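Local coordinates for beta-lactamase (Escherichia coli, PDB 6PQ9), which probably hydrolyses beta-lactam antibiotics, opening their ring with water to give substituted beta-amino acids, and so confers resistance on the bacterium, at residues I124-A127 against T128-S132; F153-L157 against G158-I162; P102-S106 against P107-K111. The protein carries 1 engineered substitution. All coordinates share one frame; numbering follows the deposited sequence.

Interaction 1: residues I124-A127 against T128-S132; sequences ILKA and TVSRS. With SO4 (sulfate ion), chain L.
Thr128 grips the carbonyl of Ile124 twice, one turn back along helix 121-130. Its N donates to Ile124 O at 3.0 Å and its OG1 to the same oxygen at 2.7 Å, the two donors arriving from opposite faces of the carbonyl plane. The hydroxyl can fold back because OG1 sits beside its own backbone N (chi1 -56°). Val129 continues the helix, its N bonding to Leu125 O at 2.9 Å, while its CG2 makes a loose apolar contact with Leu125 CD2. At Ser130 the backbone N bonds to Lys126 O, and the side chains meet as well: the lysine chain, bent at chi2 (74°), comes back alongside the serine and places NZ 3.2 Å from Ser130 OG. That hydroxyl also bonds to Thr212 O, which ties the end of the helix to helix 203-214. Arg131 is where the helical pattern weakens: its N reaches Ala127 O at 3.2 Å in a bent, weak bond, and the guanidinium leads away. Ser132 then turns off with positive phi (66°). Its OG donates to O1 of a sulfate, probably from the crystallisation liquor, at 2.6 Å and also bonds to Lys236 NZ. Lys71 NZ, Ser239 N and the N of Gly68, the engineered glycine at the position of the nucleophilic serine, hold the same anion. Ser132 opens the Ser-Asp-Asn motif of class A beta-lactamases, and Lys236 belongs to the Lys-Thr-Gly motif. The gathering of lysines and N-H donors is consistent with a pocket built to receive an anionic group, such as a beta-lactam carboxylate.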
ATOM      1  N   ILE A 124       7.124  -6.698 -14.558  1.00 38.15           N
ATOM      2  CA  ILE A 124       7.242  -7.137 -13.168  1.00 37.10           C
ATOM      3  C   ILE A 124       6.620  -6.111 -12.224  1.00 34.77           C
ATOM      4  O   ILE A 124       5.978  -6.473 -11.230  1.00 35.14           O
ATOM      5  CB  ILE A 124       8.716  -7.404 -12.809  1.00 40.10           C
ATOM      6  CG1 ILE A 124       9.338  -8.407 -13.786  1.00 34.23           C
ATOM      7  CG2 ILE A 124       8.829  -7.903 -11.370  1.00 31.13           C
ATOM      8  CD1 ILE A 124      10.843  -8.328 -13.867  1.00 37.82           C
ATOM      9  N   LEU A 125       6.810  -4.818 -12.512  1.00 34.95           N
ATOM     10  CA  LEU A 125       6.233  -3.767 -11.682  1.00 34.02           C
ATOM     11  C   LEU A 125       4.713  -3.765 -11.759  1.00 35.11           C
ATOM     12  O   LEU A 125       4.033  -3.551 -10.751  1.00 34.01           O
ATOM     13  CB  LEU A 125       6.765  -2.407 -12.125  1.00 35.19           C
ATOM     14  CG  LEU A 125       7.976  -1.848 -11.395  1.00 42.14           C
ATOM     15  CD1 LEU A 125       8.386  -0.570 -12.095  1.00 41.23           C
ATOM     16  CD2 LEU A 125       7.627  -1.611  -9.936  1.00 28.99           C
ATOM     17  N   LYS A 126       4.170  -3.934 -12.962  1.00 40.23           N
ATOM     18  CA  LYS A 126       2.726  -3.984 -13.126  1.00 41.13           C
ATOM     19  C   LYS A 126       2.128  -5.122 -12.296  1.00 38.95           C
ATOM     20  O   LYS A 126       1.176  -4.916 -11.532  1.00 39.06           O
ATOM     21  CB  LYS A 126       2.398  -4.121 -14.615  1.00 35.15           C
ATOM     22  CG  LYS A 126       0.947  -4.441 -14.930  1.00 41.96           C
ATOM     23  CD  LYS A 126       0.042  -3.234 -14.716  1.00 39.17           C
ATOM     24  CE  LYS A 126      -1.343  -3.489 -15.283  1.00 44.07           C
ATOM     25  NZ  LYS A 126      -2.375  -2.609 -14.655  1.00 46.85           N
ATOM     26  N   ALA A 127       2.705  -6.324 -12.404  1.00 32.50           N
ATOM     27  CA  ALA A 127       2.233  -7.456 -11.603  1.00 35.17           C
ATOM     28  C   ALA A 127       2.313  -7.163 -10.107  1.00 37.51           C
ATOM     29  O   ALA A 127       1.405  -7.518  -9.343  1.00 35.05           O
ATOM     30  CB  ALA A 127       3.051  -8.709 -11.924  1.00 31.78           C
ATOM     31  N   THR A 128       3.415  -6.551  -9.668  1.00 34.80           N
ATOM     32  CA  THR A 128       3.638  -6.345  -8.243  1.00 32.36           C
ATOM     33  C   THR A 128       2.694  -5.290  -7.672  1.00 31.46           C
ATOM     34  O   THR A 128       2.119  -5.488  -6.596  1.00 29.88           O
ATOM     35  CB  THR A 128       5.094  -5.952  -8.013  1.00 37.68           C
ATOM     36  OG1 THR A 128       5.948  -6.954  -8.581  1.00 32.93           O
ATOM     37  CG2 THR A 128       5.387  -5.786  -6.523  1.00 28.36           C
ATOM     38  N   VAL A 129       2.512  -4.173  -8.369  1.00 32.28           N
ATOM     39  CA  VAL A 129       1.702  -3.081  -7.825  1.00 34.32           C
ATOM     40  C   VAL A 129       0.220  -3.286  -8.100  1.00 36.48           C
ATOM     41  O   VAL A 129      -0.604  -3.193  -7.187  1.00 35.43           O
ATOM     42  CB  VAL A 129       2.176  -1.720  -8.369  1.00 32.68           C
ATOM     43  CG1 VAL A 129       1.290  -0.618  -7.798  1.00 30.55           C
ATOM     44  CG2 VAL A 129       3.649  -1.499  -8.021  1.00 26.97           C
ATOM     45  N   SER A 130      -0.161  -3.539  -9.355  1.00 35.64           N
ATOM     46  CA  SER A 130      -1.584  -3.650  -9.667  1.00 37.16           C
ATOM     47  C   SER A 130      -2.184  -4.963  -9.204  1.00 35.16           C
ATOM     48  O   SER A 130      -3.368  -5.004  -8.853  1.00 34.44           O
ATOM     49  CB  SER A 130      -1.823  -3.503 -11.164  1.00 35.96           C
ATOM     50  OG  SER A 130      -1.556  -2.178 -11.568  1.00 45.63           O
ATOM     51  N   ARG A 131      -1.404  -6.042  -9.212  1.00 34.81           N
ATOM     52  CA  ARG A 131      -1.923  -7.365  -8.890  1.00 38.61           C
ATOM     53  C   ARG A 131      -1.268  -7.961  -7.656  1.00 35.90           C
ATOM     54  O   ARG A 131      -1.571  -9.108  -7.304  1.00 35.11           O
ATOM     55  CB  ARG A 131      -1.754  -8.323 -10.089  1.00 34.81           C
ATOM     56  CG  ARG A 131      -2.468  -7.870 -11.349  1.00 36.72           C
ATOM     57  CD  ARG A 131      -2.816  -9.041 -12.256  1.00 47.18           C
ATOM     58  NE  ARG A 131      -3.849  -9.885 -11.644  1.00 62.54           N
ATOM     59  CZ  ARG A 131      -4.202 -11.100 -12.070  1.00 57.37           C
ATOM     60  NH1 ARG A 131      -3.614 -11.651 -13.137  1.00 41.93           N
ATOM     61  NH2 ARG A 131      -5.157 -11.765 -11.421  1.00 50.55           N
ATOM     62  N   SER A 132      -0.348  -7.232  -7.017  1.00 35.36           N
ATOM     63  CA  SER A 132       0.191  -7.597  -5.708  1.00 33.45           C
ATOM     64  C   SER A 132       1.005  -8.891  -5.747  1.00 34.49           C
ATOM     65  O   SER A 132       1.100  -9.603  -4.743  1.00 30.06           O
ATOM     66  CB  SER A 132      -0.929  -7.685  -4.668  1.00 29.68           C
ATOM     67  OG  SER A 132      -0.396  -7.505  -3.370  1.00 45.66           O
TER
HETATM   68  S   SO4 L 311      -1.091  -8.610  -0.232  1.00 41.38           S
HETATM   69  O1  SO4 L 311      -1.733  -7.646  -1.125  1.00 37.93           O
HETATM   70  O2  SO4 L 311       0.260  -8.869  -0.724  1.00 41.46           O
HETATM   71  O3  SO4 L 311      -1.001  -8.087   1.137  1.00 37.40           O
HETATM   72  O4  SO4 L 311      -1.895  -9.818  -0.231  1.00 45.63           O

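Interaction 2: residues F153-L157 against G158-I162; sequences FISKL and GVKNI
Two successive bends in Lys160, at chi2 (38°) and chi3 (57°), curl its chain back toward the helix so that the ammonium reaches Ser155. There Lys160 NZ donates to Ser155 OG at 3.1 Å, and CE of the same lysine packs almost as close to that oxygen. The bridging lysine lies on an exposed face, while Ile154, Val159 and Ile162 are buried. Ile154 holds CG2 on the far side of CB from its backbone N, which aims this branch at the returning chain. It touches Ile162 CD1 at 3.6 Å, the two isoleucines crossing at about a right angle, and lies more loosely against Val159 CB at 4.4 Å. Val159 CG2 in turn lies loosely near Leu157 CB, 4.4 Å away.

The reversal itself is a Schellman motif. Gly158 has left helical geometry with positive phi (82°), and its N donates to Ser155 O at 2.7 Å, a short bond, though the donor stands well above the carbonyl plane.

Helix 185-196 packs against the apolar side chains: Leu191 meets Ile154 and Leu157, and Ala187 receives Val159 and Ile162. Ile162 also touches His73 of helix 70-85. The turn carries the chain from helix 147-156 into the short strand 162-163, the edge of a small antiparallel sheet whose next strand is 182-183.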
ATOM      1  N   PHE A 153      16.152   4.192   1.548  1.00 47.57           N
ATOM      2  CA  PHE A 153      15.640   5.126   0.550  1.00 39.18           C
ATOM      3  C   PHE A 153      14.431   5.897   1.081  1.00 42.08           C
ATOM      4  O   PHE A 153      14.321   7.114   0.888  1.00 41.46           O
ATOM      5  CB  PHE A 153      15.300   4.359  -0.728  1.00 37.68           C
ATOM      6  CG  PHE A 153      14.331   5.071  -1.621  1.00 44.65           C
ATOM      7  CD1 PHE A 153      14.770   6.063  -2.485  1.00 40.44           C
ATOM      8  CD2 PHE A 153      12.977   4.755  -1.591  1.00 38.38           C
ATOM      9  CE1 PHE A 153      13.888   6.719  -3.299  1.00 42.75           C
ATOM     10  CE2 PHE A 153      12.088   5.420  -2.397  1.00 42.36           C
ATOM     11  CZ  PHE A 153      12.545   6.399  -3.262  1.00 42.85           C
ATOM     12  N   ILE A 154      13.518   5.200   1.759  1.00 42.13           N
ATOM     13  CA  ILE A 154      12.354   5.847   2.346  1.00 42.19           C
ATOM     14  C   ILE A 154      12.782   6.809   3.452  1.00 47.46           C
ATOM     15  O   ILE A 154      12.239   7.915   3.577  1.00 41.83           O
ATOM     16  CB  ILE A 154      11.371   4.776   2.865  1.00 43.26           C
ATOM     17  CG1 ILE A 154      10.970   3.816   1.732  1.00 41.70           C
ATOM     18  CG2 ILE A 154      10.152   5.410   3.568  1.00 40.60           C
ATOM     19  CD1 ILE A 154      10.021   4.402   0.652  1.00 36.36           C
ATOM     20  N   SER A 155      13.753   6.399   4.276  1.00 48.93           N
ATOM     21  CA  SER A 155      14.235   7.253   5.361  1.00 47.88           C
ATOM     22  C   SER A 155      14.904   8.510   4.810  1.00 50.63           C
ATOM     23  O   SER A 155      14.647   9.625   5.286  1.00 50.45           O
ATOM     24  CB  SER A 155      15.205   6.465   6.248  1.00 42.30           C
ATOM     25  OG  SER A 155      15.148   6.893   7.594  1.00 53.57           O
ATOM     26  N   LYS A 156      15.751   8.350   3.788  1.00 43.80           N
ATOM     27  CA  LYS A 156      16.415   9.482   3.152  1.00 41.89           C
ATOM     28  C   LYS A 156      15.441  10.466   2.518  1.00 44.53           C
ATOM     29  O   LYS A 156      15.844  11.589   2.204  1.00 52.89           O
ATOM     30  CB  LYS A 156      17.409   8.976   2.104  1.00 48.25           C
ATOM     31  CG  LYS A 156      18.859   8.972   2.582  1.00 60.40           C
ATOM     32  CD  LYS A 156      19.261   7.637   3.225  1.00 67.11           C
ATOM     33  CE  LYS A 156      20.787   7.445   3.234  1.00 72.30           C
ATOM     34  NZ  LYS A 156      21.221   6.145   3.844  1.00 69.41           N
ATOM     35  N   LEU A 157      14.180  10.086   2.314  1.00 45.56           N
ATOM     36  CA  LEU A 157      13.164  11.039   1.885  1.00 44.29           C
ATOM     37  C   LEU A 157      12.615  11.857   3.046  1.00 46.17           C
ATOM     38  O   LEU A 157      11.813  12.771   2.820  1.00 47.44           O
ATOM     39  CB  LEU A 157      12.004  10.316   1.174  1.00 44.94           C
ATOM     40  CG  LEU A 157      12.303   9.510  -0.101  1.00 43.43           C
ATOM     41  CD1 LEU A 157      11.149   8.596  -0.441  1.00 36.86           C
ATOM     42  CD2 LEU A 157      12.606  10.423  -1.270  1.00 36.20           C
ATOM     43  N   GLY A 158      13.020  11.549   4.274  1.00 47.65           N
ATOM     44  CA  GLY A 158      12.517  12.265   5.427  1.00 34.77           C
ATOM     45  C   GLY A 158      11.180  11.779   5.927  1.00 49.56           C
ATOM     46  O   GLY A 158      10.415  12.572   6.488  1.00 52.69           O
ATOM     47  N   VAL A 159      10.858  10.503   5.708  1.00 44.97           N
ATOM     48  CA  VAL A 159       9.672   9.866   6.268  1.00 42.94           C
ATOM     49  C   VAL A 159      10.164   8.801   7.236  1.00 46.42           C
ATOM     50  O   VAL A 159      10.762   7.801   6.820  1.00 50.41           O
ATOM     51  CB  VAL A 159       8.777   9.255   5.179  1.00 45.75           C
ATOM     52  CG1 VAL A 159       7.422   8.848   5.758  1.00 41.99           C
ATOM     53  CG2 VAL A 159       8.619  10.220   4.013  1.00 41.55           C
ATOM     54  N   LYS A 160       9.942   9.013   8.526  1.00 45.81           N
ATOM     55  CA  LYS A 160      10.355   8.037   9.520  1.00 51.74           C
ATOM     56  C   LYS A 160       9.153   7.201   9.946  1.00 46.37           C
ATOM     57  O   LYS A 160       8.010   7.468   9.560  1.00 43.19           O
ATOM     58  CB  LYS A 160      11.032   8.732  10.715  1.00 52.64           C
ATOM     59  CG  LYS A 160      11.659   7.791  11.822  1.00 74.38           C
ATOM     60  CD  LYS A 160      12.379   6.469  11.342  1.00 54.04           C
ATOM     61  CE  LYS A 160      13.522   6.700  10.356  1.00 55.14           C
ATOM     62  NZ  LYS A 160      14.277   5.444  10.147  1.00 53.95           N
ATOM     63  N   ASN A 161       9.446   6.145  10.707  1.00 47.62           N
ATOM     64  CA  ASN A 161       8.477   5.251  11.322  1.00 45.74           C
ATOM     65  C   ASN A 161       7.901   4.311  10.279  1.00 44.22           C
ATOM     66  O   ASN A 161       6.718   3.954  10.333  1.00 41.24           O
ATOM     67  CB  ASN A 161       7.371   6.032  12.031  1.00 42.76           C
ATOM     68  CG  ASN A 161       7.851   6.693  13.307  1.00 51.08           C
ATOM     69  OD1 ASN A 161       8.959   6.432  13.783  1.00 51.74           O
ATOM     70  ND2 ASN A 161       7.019   7.558  13.865  1.00 49.46           N
ATOM     71  N   ILE A 162       8.733   3.903   9.330  1.00 46.59           N
ATOM     72  CA  ILE A 162       8.430   2.782   8.452  1.00 46.70           C
ATOM     73  C   ILE A 162       9.545   1.770   8.632  1.00 39.22           C
ATOM     74  O   ILE A 162      10.720   2.095   8.440  1.00 45.97           O
ATOM     75  CB  ILE A 162       8.294   3.207   6.979  1.00 42.70           C
ATOM     76  CG1 ILE A 162       7.179   4.253   6.820  1.00 43.46           C
ATOM     77  CG2 ILE A 162       8.022   1.975   6.096  1.00 35.50           C
ATOM     78  CD1 ILE A 162       7.086   4.878   5.410  1.00 40.19           C
TER

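Interaction 3: residues P102-S106 against P107-K111; sequences PNTWS and PLRDK
Ser106 caps the helix that starts at Pro107. With OG turned opposite its backbone N (chi1 -178°), the hydroxyl lies over the first turn and accepts Arg109 N at 3.1 Å in a nearly straight bond, an N-cap; the same OG also bonds to Asp133 OD1. Ser106 O takes Asp110 N at 3.2 Å.

Arg109 carries most of the remaining contact. It leaves the helix with CG opposite the backbone N, then bends at chi2 and chi3, which folds the guanidinium back over the preceding loop. One face of the group rests on Ser106 CB, 3.6 Å from the plane and offset toward the rim. Its edge meets Asp110 OD1, 3.0 Å from NH1, in a salt bridge whose hydrogen bond is bent and weak. NE bonds to Leu101 O and lies 3.6 Å from Pro102 CA, so the arginine spans from the helix to the loop. The approach of its NH2 to the Thr104 carbonyl is too short to be trusted. A water links Ser106 N, 3.1 Å away, to Asp110 OD2, 3.0 Å away, so the aspartate reaches the capping residue indirectly; the first helical turn probably favours its negative charge there.

Trp105 presents a face to Pro107. The proline CD lies 3.8 Å from the centroid of the five-membered ring, a CH-pi contact, and the two side chains cross at about a right angle. The indole NE1 bonds to Arg131 O.

Thr104 OG1 bonds to Asn134 ND2 and the Trp105 backbone to that of Asn134, at the start of helix 134-144. Asp133 also takes Leu108 N, and Leu108 and Lys111 face helix 121-130. Loop and short helix 107-111 thus flank the Ser-Asp-Asn segment.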
ATOM      1  N   PRO A 102       6.254 -21.438  -5.444  1.00 48.18           N
ATOM      2  CA  PRO A 102       4.872 -21.931  -5.457  1.00 51.38           C
ATOM      3  C   PRO A 102       4.145 -21.545  -4.178  1.00 52.81           C
ATOM      4  O   PRO A 102       4.766 -20.983  -3.265  1.00 53.95           O
ATOM      5  CB  PRO A 102       5.065 -23.446  -5.561  1.00 51.51           C
ATOM      6  CG  PRO A 102       6.324 -23.687  -4.714  1.00 46.65           C
ATOM      7  CD  PRO A 102       7.169 -22.417  -4.823  1.00 45.90           C
ATOM      8  N   ASN A 103       2.849 -21.861  -4.084  1.00 49.73           N
ATOM      9  CA  ASN A 103       2.060 -21.603  -2.872  1.00 49.67           C
ATOM     10  C   ASN A 103       2.191 -20.152  -2.420  1.00 48.26           C
ATOM     11  O   ASN A 103       2.322 -19.858  -1.227  1.00 43.03           O
ATOM     12  CB  ASN A 103       2.448 -22.534  -1.716  1.00 54.89           C
ATOM     13  CG  ASN A 103       2.781 -23.930  -2.168  1.00 64.01           C
ATOM     14  OD1 ASN A 103       2.031 -24.549  -2.931  1.00 63.65           O
ATOM     15  ND2 ASN A 103       3.915 -24.452  -1.684  1.00 65.56           N
ATOM     16  N   THR A 104       2.173 -19.235  -3.379  1.00 43.36           N
ATOM     17  CA  THR A 104       2.197 -17.821  -3.044  1.00 40.97           C
ATOM     18  C   THR A 104       1.473 -17.097  -4.162  1.00 39.22           C
ATOM     19  O   THR A 104       1.396 -17.594  -5.281  1.00 42.24           O
ATOM     20  CB  THR A 104       3.639 -17.312  -2.827  1.00 37.45           C
ATOM     21  OG1 THR A 104       3.625 -16.083  -2.085  1.00 38.33           O
ATOM     22  CG2 THR A 104       4.377 -17.123  -4.151  1.00 36.85           C
ATOM     23  N   TRP A 105       0.877 -15.959  -3.840  1.00 37.93           N
ATOM     24  CA  TRP A 105       0.084 -15.255  -4.835  1.00 31.56           C
ATOM     25  C   TRP A 105       1.014 -14.686  -5.903  1.00 37.64           C
ATOM     26  O   TRP A 105       1.877 -13.848  -5.608  1.00 33.81           O
ATOM     27  CB  TRP A 105      -0.744 -14.153  -4.181  1.00 35.51           C
ATOM     28  CG  TRP A 105      -1.393 -13.315  -5.213  1.00 35.74           C
ATOM     29  CD1 TRP A 105      -1.050 -12.053  -5.577  1.00 33.02           C
ATOM     30  CD2 TRP A 105      -2.472 -13.705  -6.072  1.00 39.95           C
ATOM     31  NE1 TRP A 105      -1.860 -11.616  -6.598  1.00 35.16           N
ATOM     32  CE2 TRP A 105      -2.738 -12.616  -6.926  1.00 38.61           C
ATOM     33  CE3 TRP A 105      -3.242 -14.868  -6.200  1.00 37.94           C
ATOM     34  CZ2 TRP A 105      -3.753 -12.652  -7.896  1.00 41.30           C
ATOM     35  CZ3 TRP A 105      -4.243 -14.903  -7.159  1.00 39.15           C
ATOM     36  CH2 TRP A 105      -4.489 -13.800  -7.996  1.00 42.59           C
ATOM     37  N   SER A 106       0.869 -15.164  -7.138  1.00 37.09           N
ATOM     38  CA  SER A 106       1.822 -14.766  -8.159  1.00 37.69           C
ATOM     39  C   SER A 106       1.282 -14.994  -9.561  1.00 41.20           C
ATOM     40  O   SER A 106       1.504 -16.063 -10.145  1.00 44.52           O
ATOM     41  CB  SER A 106       3.137 -15.528  -7.979  1.00 38.14           C
ATOM     42  OG  SER A 106       4.097 -15.122  -8.938  1.00 36.68           O
ATOM     43  N   PRO A 107       0.582 -14.021 -10.139  1.00 33.96           N
ATOM     44  CA  PRO A 107       0.250 -14.112 -11.570  1.00 39.08           C
ATOM     45  C   PRO A 107       1.462 -14.324 -12.460  1.00 42.93           C
ATOM     46  O   PRO A 107       1.341 -14.921 -13.539  1.00 41.30           O
ATOM     47  CB  PRO A 107      -0.430 -12.768 -11.854  1.00 38.64           C
ATOM     48  CG  PRO A 107      -1.022 -12.366 -10.528  1.00 38.05           C
ATOM     49  CD  PRO A 107      -0.131 -12.927  -9.458  1.00 38.51           C
ATOM     50  N   LEU A 108       2.632 -13.846 -12.036  1.00 42.81           N
ATOM     51  CA  LEU A 108       3.847 -14.045 -12.812  1.00 40.66           C
ATOM     52  C   LEU A 108       4.166 -15.526 -12.944  1.00 42.13           C
ATOM     53  O   LEU A 108       4.439 -16.018 -14.044  1.00 40.18           O
ATOM     54  CB  LEU A 108       5.010 -13.299 -12.153  1.00 38.92           C
ATOM     55  CG  LEU A 108       5.610 -12.032 -12.774  1.00 36.53           C
ATOM     56  CD1 LEU A 108       4.755 -11.486 -13.885  1.00 29.52           C
ATOM     57  CD2 LEU A 108       5.897 -10.966 -11.717  1.00 31.81           C
ATOM     58  N   ARG A 109       4.142 -16.258 -11.825  1.00 41.22           N
ATOM     59  CA  ARG A 109       4.400 -17.692 -11.890  1.00 43.28           C
ATOM     60  C   ARG A 109       3.335 -18.403 -12.713  1.00 48.43           C
ATOM     61  O   ARG A 109       3.640 -19.342 -13.456  1.00 47.09           O
ATOM     62  CB  ARG A 109       4.463 -18.297 -10.490  1.00 44.29           C
ATOM     63  CG  ARG A 109       4.795 -19.795 -10.494  1.00 48.40           C
ATOM     64  CD  ARG A 109       3.781 -20.586  -9.681  1.00 52.38           C
ATOM     65  NE  ARG A 109       3.697 -20.031  -8.342  1.00 59.96           N
ATOM     66  CZ  ARG A 109       2.625 -19.436  -7.825  1.00 52.66           C
ATOM     67  NH1 ARG A 109       1.492 -19.327  -8.521  1.00 45.78           N
ATOM     68  NH2 ARG A 109       2.704 -18.943  -6.595  1.00 47.17           N
ATOM     69  N   ASP A 110       2.081 -17.962 -12.602  1.00 40.32           N
ATOM     70  CA  ASP A 110       1.009 -18.586 -13.370  1.00 46.85           C
ATOM     71  C   ASP A 110       1.206 -18.389 -14.866  1.00 43.69           C
ATOM     72  O   ASP A 110       0.816 -19.250 -15.659  1.00 42.38           O
ATOM     73  CB  ASP A 110      -0.353 -18.023 -12.942  1.00 43.91           C
ATOM     74  CG  ASP A 110      -0.733 -18.413 -11.519  1.00 51.68           C
ATOM     75  OD1 ASP A 110      -0.162 -19.391 -10.986  1.00 49.28           O
ATOM     76  OD2 ASP A 110      -1.601 -17.729 -10.929  1.00 56.85           O
ATOM     77  N   LYS A 111       1.793 -17.267 -15.270  1.00 43.75           N
ATOM     78  CA  LYS A 111       2.003 -16.999 -16.685  1.00 40.50           C
ATOM     79  C   LYS A 111       3.280 -17.639 -17.226  1.00 41.46           C
ATOM     80  O   LYS A 111       3.310 -18.038 -18.393  1.00 40.49           O
ATOM     81  CB  LYS A 111       2.026 -15.490 -16.923  1.00 40.87           C
ATOM     82  CG  LYS A 111       1.999 -15.087 -18.386  1.00 39.01           C
ATOM     83  CD  LYS A 111       2.010 -13.577 -18.521  1.00 43.49           C
ATOM     84  CE  LYS A 111       2.269 -13.145 -19.960  1.00 52.98           C
ATOM     85  NZ  LYS A 111       1.049 -12.563 -20.608  1.00 61.03           N
TER
HETATM   86  O   HOH W   1      -1.212 -17.244  -7.958  1.00 42.15           O

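Overall arrangement
Interactions 1 and 3 form one neighbourhood, their centres about 12 Å apart. Trp105 NE1 bonds to Arg131 O at 2.6 Å, and Trp105 CD1 packs against Ser132 O at 3.4 Å; Ala127 CB meets Leu108 CD2 at 3.6 Å. The capped loop is thereby joined to the end of helix 121-130 where it enters the active site. The Trp105 side chain lies about 6 Å from the bound sulfate, consistent with the aromatic residue at the pocket entrance of many class A enzymes. Interaction 2 stands apart: its centre is about 23 Å from that of interaction 1 and 31 Å from that of interaction 3, and it touches neither.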